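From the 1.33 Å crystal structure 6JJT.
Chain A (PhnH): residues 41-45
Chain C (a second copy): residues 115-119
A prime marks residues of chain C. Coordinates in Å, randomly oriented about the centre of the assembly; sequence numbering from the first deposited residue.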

ATOM      1  N   ILE A  41     -18.531  -3.552  -6.642  1.00  8.65           N
ATOM      2  CA  ILE A  41     -17.575  -4.162  -7.545  1.00  9.08           C
ATOM      3  C   ILE A  41     -17.214  -3.150  -8.626  1.00  9.15           C
ATOM      4  O   ILE A  41     -18.121  -2.632  -9.321  1.00 10.34           O
ATOM      5  CB  ILE A  41     -18.163  -5.424  -8.211  1.00  9.93           C
ATOM      6  CG1 ILE A  41     -18.434  -6.485  -7.146  1.00 11.07           C
ATOM      7  CG2 ILE A  41     -17.279  -5.938  -9.349  1.00 10.28           C
ATOM      8  CD1 ILE A  41     -19.302  -7.649  -7.620  1.00 13.83           C
ATOM      9  N   TYR A  42     -15.946  -2.816  -8.739  1.00  8.44           N
ATOM     10  CA  TYR A  42     -15.496  -1.852  -9.740  1.00  9.09           C
ATOM     11  C   TYR A  42     -14.750  -2.531 -10.888  1.00  9.82           C
ATOM     12  O   TYR A  42     -14.593  -1.868 -11.923  1.00 11.26           O
ATOM     13  CB  TYR A  42     -14.619  -0.748  -9.145  1.00 10.20           C
ATOM     14  CG  TYR A  42     -13.387  -1.246  -8.430  1.00  9.62           C
ATOM     15  CD1 TYR A  42     -12.208  -1.443  -9.138  1.00 10.28           C
ATOM     16  CD2 TYR A  42     -13.399  -1.511  -7.046  1.00 10.34           C
ATOM     17  CE1 TYR A  42     -11.069  -1.919  -8.496  1.00 10.58           C
ATOM     18  CE2 TYR A  42     -12.249  -1.970  -6.404  1.00 10.48           C
ATOM     19  CZ  TYR A  42     -11.092  -2.163  -7.135  1.00 10.00           C
ATOM     20  OH  TYR A  42      -9.950  -2.625  -6.522  1.00 10.81           O
ATOM     21  N   ASP A  43     -14.229  -3.754 -10.772  1.00  9.50           N
ATOM     22  CA  ASP A  43     -13.500  -4.393 -11.849  1.00 10.60           C
ATOM     23  C   ASP A  43     -13.860  -5.863 -11.897  1.00 11.39           C
ATOM     24  O   ASP A  43     -13.502  -6.627 -10.985  1.00 11.52           O
ATOM     25  CB  ASP A  43     -11.999  -4.150 -11.618  1.00 11.12           C
ATOM     26  CG  ASP A  43     -11.152  -4.529 -12.815  1.00 13.81           C
ATOM     27  OD1 ASP A  43     -11.515  -5.494 -13.495  1.00 15.16           O
ATOM     28  OD2 ASP A  43     -10.147  -3.843 -13.066  1.00 15.28           O
ATOM     29  N   GLN A  44     -14.594  -6.254 -12.937  1.00 11.90           N
ATOM     30  CA  GLN A  44     -14.923  -7.644 -13.164  1.00 14.62           C
ATOM     31  C   GLN A  44     -14.167  -8.118 -14.401  1.00 15.20           C
ATOM     32  O   GLN A  44     -14.315  -7.466 -15.456  1.00 15.58           O
ATOM     33  CB  GLN A  44     -16.445  -7.725 -13.325  1.00 16.33           C
ATOM     34  CG  GLN A  44     -16.914  -9.144 -13.634  1.00 19.47           C
ATOM     35  CD  GLN A  44     -18.392  -9.375 -13.463  1.00 21.70           C
ATOM     36  OE1 GLN A  44     -19.152  -8.489 -13.084  1.00 24.28           O
ATOM     37  NE2 GLN A  44     -18.795 -10.605 -13.759  1.00 26.04           N
ATOM     38  N   SER A  45     -13.402  -9.206 -14.292  1.00 16.13           N
ATOM     39  CA  SER A  45     -12.618  -9.759 -15.394  1.00 18.96           C
ATOM     40  C   SER A  45     -12.755 -11.262 -15.329  1.00 25.13           C
ATOM     41  O   SER A  45     -13.575 -11.758 -14.558  1.00 28.82           O
ATOM     42  CB  SER A  45     -11.171  -9.349 -15.349  1.00 22.48           C
ATOM     43  OG  SER A  45     -10.611  -9.753 -14.120  1.00 21.94           O
TER
ATOM     44  N   PHE C 115      -7.093   5.286 -11.360  1.00  8.09           N
ATOM     45  CA  PHE C 115      -8.462   4.796 -11.470  1.00  7.98           C
ATOM     46  C   PHE C 115      -8.517   3.321 -11.836  1.00  8.63           C
ATOM     47  O   PHE C 115      -7.644   2.792 -12.533  1.00  9.00           O
ATOM     48  CB  PHE C 115      -9.204   5.535 -12.609  1.00  8.80           C
ATOM     49  CG  PHE C 115      -9.292   7.022 -12.391  1.00  9.17           C
ATOM     50  CD1 PHE C 115     -10.302   7.582 -11.588  1.00 10.23           C
ATOM     51  CD2 PHE C 115      -8.367   7.873 -12.990  1.00  9.62           C
ATOM     52  CE1 PHE C 115     -10.382   8.959 -11.408  1.00 10.85           C
ATOM     53  CE2 PHE C 115      -8.453   9.242 -12.788  1.00 10.66           C
ATOM     54  CZ  PHE C 115      -9.456   9.784 -12.000  1.00 10.35           C
ATOM     55  N   ASP C 116      -9.612   2.681 -11.441  1.00  8.62           N
ATOM     56  CA  ASP C 116      -9.831   1.317 -11.888  1.00  8.56           C
ATOM     57  C   ASP C 116     -11.329   1.102 -12.065  1.00  9.16           C
ATOM     58  O   ASP C 116     -12.119   1.274 -11.136  1.00  9.21           O
ATOM     59  CB  ASP C 116      -9.227   0.325 -10.870  1.00 10.01           C
ATOM     60  CG  ASP C 116      -9.197  -1.113 -11.359  1.00 13.14           C
ATOM     61  OD1 ASP C 116     -10.123  -1.491 -12.159  1.00 13.24           O
ATOM     62  OD2 ASP C 116      -8.286  -1.900 -10.942  1.00 15.07           O
ATOM     63  N   THR C 117     -11.725   0.793 -13.320  1.00  9.27           N
ATOM     64  CA  THR C 117     -13.098   0.403 -13.611  1.00 10.42           C
ATOM     65  C   THR C 117     -13.147  -0.535 -14.804  1.00 10.39           C
ATOM     66  O   THR C 117     -12.494  -0.218 -15.819  1.00 12.64           O
ATOM     67  CB  THR C 117     -13.995   1.618 -13.900  1.00 10.54           C
ATOM     68  OG1 THR C 117     -15.328   1.115 -14.010  1.00 12.56           O
ATOM     69  CG2 THR C 117     -13.655   2.383 -15.173  1.00 12.20           C
ATOM     70  N   SER C 118     -13.943  -1.588 -14.766  1.00 10.53           N
ATOM     71  CA  SER C 118     -14.174  -2.434 -15.930  1.00 11.83           C
ATOM     72  C   SER C 118     -15.410  -1.964 -16.699  1.00 12.68           C
ATOM     73  O   SER C 118     -15.724  -2.578 -17.709  1.00 13.80           O
ATOM     74  CB  SER C 118     -14.251  -3.871 -15.511  1.00 11.91           C
ATOM     75  OG  SER C 118     -15.298  -4.103 -14.644  1.00 12.50           O
ATOM     76  N   SER C 119     -16.102  -0.919 -16.253  1.00 12.73           N
ATOM     77  CA  SER C 119     -17.291  -0.436 -16.966  1.00 15.20           C
ATOM     78  C   SER C 119     -16.908  -0.153 -18.418  1.00 15.38           C
ATOM     79  O   SER C 119     -15.941   0.535 -18.678  1.00 14.18           O
ATOM     80  CB  SER C 119     -17.753   0.858 -16.333  1.00 16.99           C
ATOM     81  OG  SER C 119     -18.463   1.672 -17.301  1.00 23.99           O
TER
HETATM   82  O   HOH W   1     -16.420  -5.763 -17.530  1.00 53.60           O

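The contact is polar and compact, and its order comes from the backbone of one strand meeting the end of another. Chain A runs through as strand; in chain C the strand stops at Asp116′, and the loop that follows supplies Ser118′, the residue that does most of the pairing. Tyr42 O accepts a hydrogen bond from Ser118′ N at 2.9 Å, and the same carbonyl oxygen lies 3.2 Å from Thr117′ CA in a CA-H...O contact, so one acceptor serves two consecutive residues. Two residues along chain A, Gln44 N donates to Ser118′ OG at 2.8 Å, nearly straight at 170°. Ser118′ therefore answers both a carbonyl and an amide of the strand, using its own backbone for the first and its side chain for the second. Serine suits this place: chi1 in p and a CB directed toward chain A put the hydroxyl beside the strand, with Ser118′ OG also 3.3 Å from Asp43 CA.

The buried acids follow a different rule. Asp43 and Asp116′, both with chi1 in t, bring OD2 and OD1 respectively to 2.5 Å, a separation that two bare carboxylates would resist; one group probably holds a proton and donates it. Asp116′ OD2 is satisfied elsewhere in the structure. Tyr42, chi1 in p, packs its ring against Asp116′: CE1 lies 3.5 Å from Asp116′ CG, and CD1 is 3.4 Å from Asp116′ O.

Thr117′ directs its CB away overall, though CB still touches chain A; the closest approach to Tyr42 is through CA. Its OG1 accepts from Ser119′ N at 3.1 Å, a bond within the loop. At the more exposed margin, Gln44 sends its side-chain end away from chain C, while water 1 donates to Ser118′ O at 3.3 Å and, weakly, to Gln44 O at 3.4 Å, bridging the two carbonyls.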